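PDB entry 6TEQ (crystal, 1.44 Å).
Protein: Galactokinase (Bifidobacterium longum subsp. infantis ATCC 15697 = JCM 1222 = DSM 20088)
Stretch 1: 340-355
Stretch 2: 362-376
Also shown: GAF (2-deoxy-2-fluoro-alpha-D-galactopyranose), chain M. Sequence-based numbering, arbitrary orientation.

Stretch 1, residues 340-355: YEVTVPELDIAVDVAR
Stretch 2 (362-376) ARMTGGGFGGSIIAL

Helix 345-355 packs on two antiparallel, hydrogen-bonded strands, one entering through 362 and the other leaving through 376. The two stretches together bury 710 Å², summed over both sides. Between N-to-C directions, the helix axis makes 152° with the first strand, nearly antiparallel (closest approach 7.6 Å), and 17° with the second, nearly parallel (8.5 Å). Register is set by three pairs: Val-342 CA with Gly-368 CA at 5.2 Å, Leu-347 CA with Met-364 CA at 6.2 Å, and Val-351 CA with Ala-362 CA at 5.4 Å. Between the strands, Arg-363 N to Ile-374 O (2.9 Å) and Ile-374 N to Arg-363 O (2.8 Å) form the pairing.

Strand alternation turns the CA-to-CB bonds of Ala-362, Met-364, Ile-373 and Ala-375 toward the helix, while those of Arg-363 and Ile-374 point away. Near the C-terminal end of stretch 1, small residues permit close approach: Ala-354 CB lies 3.8 Å from Ala-362 CB and 4.2 Å from Ala-375 CB. Val-351, chi1 t (161°), sets CG1 4.2 Å from Ala-362 CB and CG2 3.8 Å from Ile-373 CG2. Ile-373 has chi1 p (74°) and an off-rotamer chi2 of 145°; its CD1 reaches Ala-350 CB at 3.6 Å.

Leu-347, with 94 Å² covered, starts sideways, but its m,t rotamer (-66°, 171°) carries the branched end inward. Leu-347 CD1 sits 4.0 Å from Met-364 CB and 3.5 Å from Gly-370 O; Leu-347 CD2 sits 3.7 Å from Ile-373 CG2. Met-364 (60°, 146°, -74°) bends so that SD lies 3.8 Å from both Val-342 CG2 and Thr-343 CG2.

Before the helix, Val-342 O accepts a hydrogen bond from Phe-369 N (2.8 Å, 162°) and a CA-H...O contact from Gly-368 CA (3.4 Å). A CB on Gly-368 would fall 2.5 Å from Val-342 O, and phi/psi of 95/-161 independently calls for glycine, as do 88/-153 at Gly-366 and 142/-169 at Gly-370. Phe-369 (66/15) directs CA-to-CB away, yet chi1 m (-52°) and chi2 -69° bring the ring back: Val-342 CB lies over one face, 4.1 Å from the centroid and 22° off the normal, with Val-342 CG1 3.5 Å from Phe-369 CZ. Thr-343, chi1 p (71°), donates from OG1 to Asp-348 OD2 at 2.9 Å.

At the far end, extended Arg-355 (m,t,t) donates from NH2 to Ala-362 O at 3.3 Å, 162°, with the carbonyl oxygen near the guanidinium plane. On the ligand side, Gly-367 CA lies 3.2 Å from GAF O5, and a CB there would be 3.1 Å from that same O5.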

# COMPACT_ATOMS: atom_id res chain seq x y z
N TYR A 340 1.34 -16.71 -9.04
CA TYR A 340 0.27 -16.11 -8.23
C TYR A 340 -0.95 -15.68 -9.04
O TYR A 340 -2.09 -15.62 -8.45
CB TYR A 340 0.78 -14.99 -7.35
CG TYR A 340 0.29 -15.05 -5.93
CD1 TYR A 340 0.63 -16.14 -5.11
CD2 TYR A 340 -0.55 -14.07 -5.40
CE1 TYR A 340 0.17 -16.25 -3.84
CE2 TYR A 340 -1.00 -14.18 -4.08
CZ TYR A 340 -0.61 -15.25 -3.29
OH TYR A 340 -1.07 -15.37 -2.01
N GLU A 341 -0.80 -15.55 -10.36
CA GLU A 341 -1.95 -15.31 -11.29
C GLU A 341 -2.72 -14.08 -10.81
O GLU A 341 -3.96 -14.13 -10.71
CB GLU A 341 -2.78 -16.57 -11.46
CG GLU A 341 -2.01 -17.67 -12.14
CD GLU A 341 -2.96 -18.82 -12.41
OE1 GLU A 341 -3.18 -19.64 -11.46
OE2 GLU A 341 -3.62 -18.79 -13.49
N VAL A 342 -2.00 -12.98 -10.55
CA VAL A 342 -2.67 -11.71 -10.13
C VAL A 342 -2.39 -10.58 -11.13
O VAL A 342 -2.63 -9.45 -10.80
CB VAL A 342 -2.34 -11.29 -8.69
CG1 VAL A 342 -2.76 -12.35 -7.70
CG2 VAL A 342 -0.86 -10.94 -8.55
N THR A 343 -1.88 -10.89 -12.31
CA THR A 343 -1.68 -9.85 -13.32
C THR A 343 -2.82 -9.89 -14.33
O THR A 343 -3.67 -10.81 -14.33
CB THR A 343 -0.31 -9.98 -13.99
OG1 THR A 343 -0.28 -11.13 -14.83
CG2 THR A 343 0.83 -9.97 -12.98
N VAL A 344 -2.84 -8.87 -15.16
CA VAL A 344 -3.83 -8.65 -16.24
C VAL A 344 -3.02 -8.14 -17.40
O VAL A 344 -1.89 -7.67 -17.22
CB VAL A 344 -4.96 -7.70 -15.82
CG1 VAL A 344 -5.75 -8.25 -14.65
CG2 VAL A 344 -4.45 -6.30 -15.51
N PRO A 345 -3.60 -8.16 -18.62
CA PRO A 345 -2.80 -7.78 -19.78
C PRO A 345 -2.19 -6.39 -19.67
O PRO A 345 -1.08 -6.23 -20.15
CB PRO A 345 -3.81 -7.87 -20.93
CG PRO A 345 -4.67 -9.02 -20.46
CD PRO A 345 -4.88 -8.79 -18.98
N GLU A 346 -2.92 -5.41 -19.13
CA GLU A 346 -2.39 -4.04 -19.06
C GLU A 346 -1.10 -4.05 -18.23
O GLU A 346 -0.16 -3.32 -18.55
CB GLU A 346 -3.44 -3.08 -18.51
CG GLU A 346 -4.66 -2.93 -19.41
CD GLU A 346 -5.82 -3.86 -19.13
OE1 GLU A 346 -5.63 -4.98 -18.59
OE2 GLU A 346 -6.96 -3.46 -19.49
N LEU A 347 -1.10 -4.75 -17.09
CA LEU A 347 0.12 -4.78 -16.27
C LEU A 347 1.23 -5.47 -17.08
O LEU A 347 2.38 -4.99 -17.07
CB LEU A 347 -0.10 -5.54 -14.97
CG LEU A 347 -1.08 -4.92 -13.97
CD1 LEU A 347 -1.33 -5.91 -12.86
CD2 LEU A 347 -0.52 -3.59 -13.44
N ASP A 348 0.91 -6.63 -17.68
CA ASP A 348 1.98 -7.45 -18.31
C ASP A 348 2.56 -6.71 -19.52
O ASP A 348 3.77 -6.75 -19.74
CB ASP A 348 1.47 -8.83 -18.68
CG ASP A 348 1.14 -9.62 -17.44
OD1 ASP A 348 1.65 -9.25 -16.36
OD2 ASP A 348 0.39 -10.56 -17.59
N ILE A 349 1.71 -6.04 -20.27
CA ILE A 349 2.17 -5.30 -21.48
C ILE A 349 2.96 -4.04 -21.06
O ILE A 349 4.05 -3.81 -21.61
CB ILE A 349 0.99 -5.00 -22.40
CG1 ILE A 349 0.47 -6.28 -23.04
CG2 ILE A 349 1.40 -3.94 -23.45
CD1 ILE A 349 -0.89 -6.16 -23.70
N ALA A 350 2.54 -3.33 -20.02
CA ALA A 350 3.33 -2.19 -19.55
C ALA A 350 4.72 -2.68 -19.14
O ALA A 350 5.71 -2.01 -19.42
CB ALA A 350 2.62 -1.49 -18.41
N VAL A 351 4.76 -3.75 -18.35
CA VAL A 351 6.05 -4.31 -17.92
C VAL A 351 6.91 -4.70 -19.13
O VAL A 351 8.12 -4.41 -19.12
CB VAL A 351 5.81 -5.53 -16.99
CG1 VAL A 351 7.04 -6.38 -16.91
CG2 VAL A 351 5.40 -5.02 -15.64
N ASP A 352 6.33 -5.38 -20.13
CA ASP A 352 7.12 -5.81 -21.30
C ASP A 352 7.69 -4.55 -22.00
O ASP A 352 8.85 -4.57 -22.44
CB ASP A 352 6.25 -6.60 -22.25
CG ASP A 352 7.09 -7.39 -23.22
OD1 ASP A 352 8.01 -8.10 -22.73
OD2 ASP A 352 6.87 -7.19 -24.43
N VAL A 353 6.88 -3.53 -22.17
CA VAL A 353 7.34 -2.27 -22.81
C VAL A 353 8.52 -1.68 -22.02
O VAL A 353 9.54 -1.32 -22.62
CB VAL A 353 6.21 -1.27 -23.00
CG1 VAL A 353 6.72 0.05 -23.50
CG2 VAL A 353 5.16 -1.78 -23.93
N ALA A 354 8.42 -1.67 -20.70
CA ALA A 354 9.49 -1.11 -19.88
C ALA A 354 10.76 -1.95 -20.10
O ALA A 354 11.86 -1.40 -20.23
CB ALA A 354 9.04 -1.07 -18.47
N ARG A 355 10.59 -3.26 -20.05
CA ARG A 355 11.77 -4.18 -20.16
C ARG A 355 12.45 -4.00 -21.52
O ARG A 355 13.67 -4.01 -21.58
CB ARG A 355 11.39 -5.64 -19.99
CG ARG A 355 11.03 -5.98 -18.52
CD ARG A 355 10.58 -7.39 -18.44
NE ARG A 355 10.15 -7.67 -17.06
CZ ARG A 355 9.59 -8.77 -16.66
NH1 ARG A 355 9.46 -9.81 -17.45
NH2 ARG A 355 9.17 -8.83 -15.43
N ALA A 362 11.11 -4.26 -14.11
CA ALA A 362 9.76 -3.70 -14.02
C ALA A 362 8.80 -4.77 -13.49
O ALA A 362 8.95 -5.98 -13.80
CB ALA A 362 9.33 -3.21 -15.40
N ARG A 363 7.80 -4.33 -12.73
CA ARG A 363 6.87 -5.26 -12.11
C ARG A 363 5.60 -4.51 -11.76
O ARG A 363 5.67 -3.34 -11.37
CB ARG A 363 7.46 -5.90 -10.84
CG ARG A 363 7.91 -4.92 -9.77
CD ARG A 363 8.63 -5.56 -8.61
NE ARG A 363 7.70 -6.39 -7.90
CZ ARG A 363 6.75 -5.99 -7.05
NH1 ARG A 363 5.85 -6.86 -6.66
NH2 ARG A 363 6.71 -4.80 -6.55
N MET A 364 4.52 -5.26 -11.70
CA MET A 364 3.34 -4.76 -10.99
C MET A 364 3.70 -4.51 -9.51
O MET A 364 4.60 -5.14 -8.97
CB MET A 364 2.22 -5.75 -11.11
CG MET A 364 2.48 -7.16 -10.55
SD MET A 364 1.03 -7.92 -9.84
CE MET A 364 0.88 -6.98 -8.33
N THR A 365 2.98 -3.59 -8.88
CA THR A 365 3.12 -3.30 -7.43
C THR A 365 1.74 -3.34 -6.77
O THR A 365 0.71 -3.00 -7.42
CB THR A 365 3.81 -1.94 -7.18
OG1 THR A 365 4.23 -1.83 -5.80
CG2 THR A 365 2.98 -0.73 -7.56
N GLY A 366 1.72 -3.81 -5.53
CA GLY A 366 0.50 -3.87 -4.77
C GLY A 366 -0.25 -5.21 -5.03
O GLY A 366 0.35 -6.18 -5.43
N GLY A 367 -1.57 -5.17 -4.87
CA GLY A 367 -2.37 -6.40 -4.91
C GLY A 367 -2.48 -7.02 -6.26
O GLY A 367 -2.59 -8.20 -6.34
N GLY A 368 -2.41 -6.23 -7.31
CA GLY A 368 -2.63 -6.76 -8.65
C GLY A 368 -4.05 -6.60 -9.15
O GLY A 368 -4.80 -5.77 -8.63
N PHE A 369 -4.37 -7.41 -10.18
CA PHE A 369 -5.71 -7.47 -10.83
C PHE A 369 -5.99 -6.16 -11.54
O PHE A 369 -7.12 -5.94 -11.96
CB PHE A 369 -6.78 -7.76 -9.77
CG PHE A 369 -6.49 -8.95 -8.92
CD1 PHE A 369 -6.53 -10.21 -9.48
CD2 PHE A 369 -6.23 -8.81 -7.56
CE1 PHE A 369 -6.25 -11.32 -8.69
CE2 PHE A 369 -5.99 -9.92 -6.78
CZ PHE A 369 -6.01 -11.17 -7.34
N GLY A 370 -4.96 -5.35 -11.75
CA GLY A 370 -5.09 -3.98 -12.21
C GLY A 370 -4.08 -3.12 -11.52
O GLY A 370 -3.17 -3.70 -10.89
N GLY A 371 -4.22 -1.81 -11.66
CA GLY A 371 -3.41 -0.86 -10.90
C GLY A 371 -2.13 -0.53 -11.63
O GLY A 371 -2.15 -0.25 -12.82
N SER A 372 -1.04 -0.51 -10.86
CA SER A 372 0.20 0.15 -11.34
C SER A 372 1.36 -0.83 -11.52
O SER A 372 1.44 -1.88 -10.83
CB SER A 372 0.63 1.28 -10.45
OG SER A 372 -0.39 2.23 -10.23
N ILE A 373 2.27 -0.43 -12.39
CA ILE A 373 3.60 -1.01 -12.50
C ILE A 373 4.61 -0.01 -12.01
O ILE A 373 4.40 1.21 -12.02
CB ILE A 373 3.92 -1.54 -13.93
CG1 ILE A 373 4.19 -0.43 -14.96
CG2 ILE A 373 2.89 -2.50 -14.41
CD1 ILE A 373 5.20 -0.85 -15.92
N ILE A 374 5.78 -0.54 -11.69
CA ILE A 374 6.97 0.24 -11.38
C ILE A 374 8.12 -0.31 -12.20
O ILE A 374 8.15 -1.47 -12.58
CB ILE A 374 7.27 0.23 -9.88
CG1 ILE A 374 7.76 -1.13 -9.43
CG2 ILE A 374 6.04 0.73 -9.11
CD1 ILE A 374 8.07 -1.24 -7.95
N ALA A 375 9.07 0.56 -12.45
CA ALA A 375 10.29 0.20 -13.17
C ALA A 375 11.46 1.01 -12.64
O ALA A 375 11.36 2.26 -12.47
CB ALA A 375 10.08 0.43 -14.66
N LEU A 376 12.57 0.33 -12.46
CA LEU A 376 13.86 0.96 -12.18
C LEU A 376 14.40 1.30 -13.56
O LEU A 376 14.65 0.40 -14.33
CB LEU A 376 14.78 0.02 -11.42
CG LEU A 376 14.48 -0.13 -9.96
CD1 LEU A 376 15.34 -1.31 -9.41
CD2 LEU A 376 14.76 1.14 -9.16
C1 GAF M . -2.89 -5.22 -1.31
C2 GAF M . -3.04 -5.31 0.19
F2 GAF M . -3.70 -4.21 0.63
C3 GAF M . -1.70 -5.40 0.89
O3 GAF M . -1.89 -5.75 2.22
C4 GAF M . -0.82 -6.52 0.25
O4 GAF M . -1.29 -7.83 0.52
C5 GAF M . -0.74 -6.29 -1.22
O5 GAF M . -2.04 -6.28 -1.77
C6 GAF M . 0.08 -7.33 -1.96
O6 GAF M . 1.44 -7.32 -1.53
O1 GAF M . -2.35 -3.93 -1.53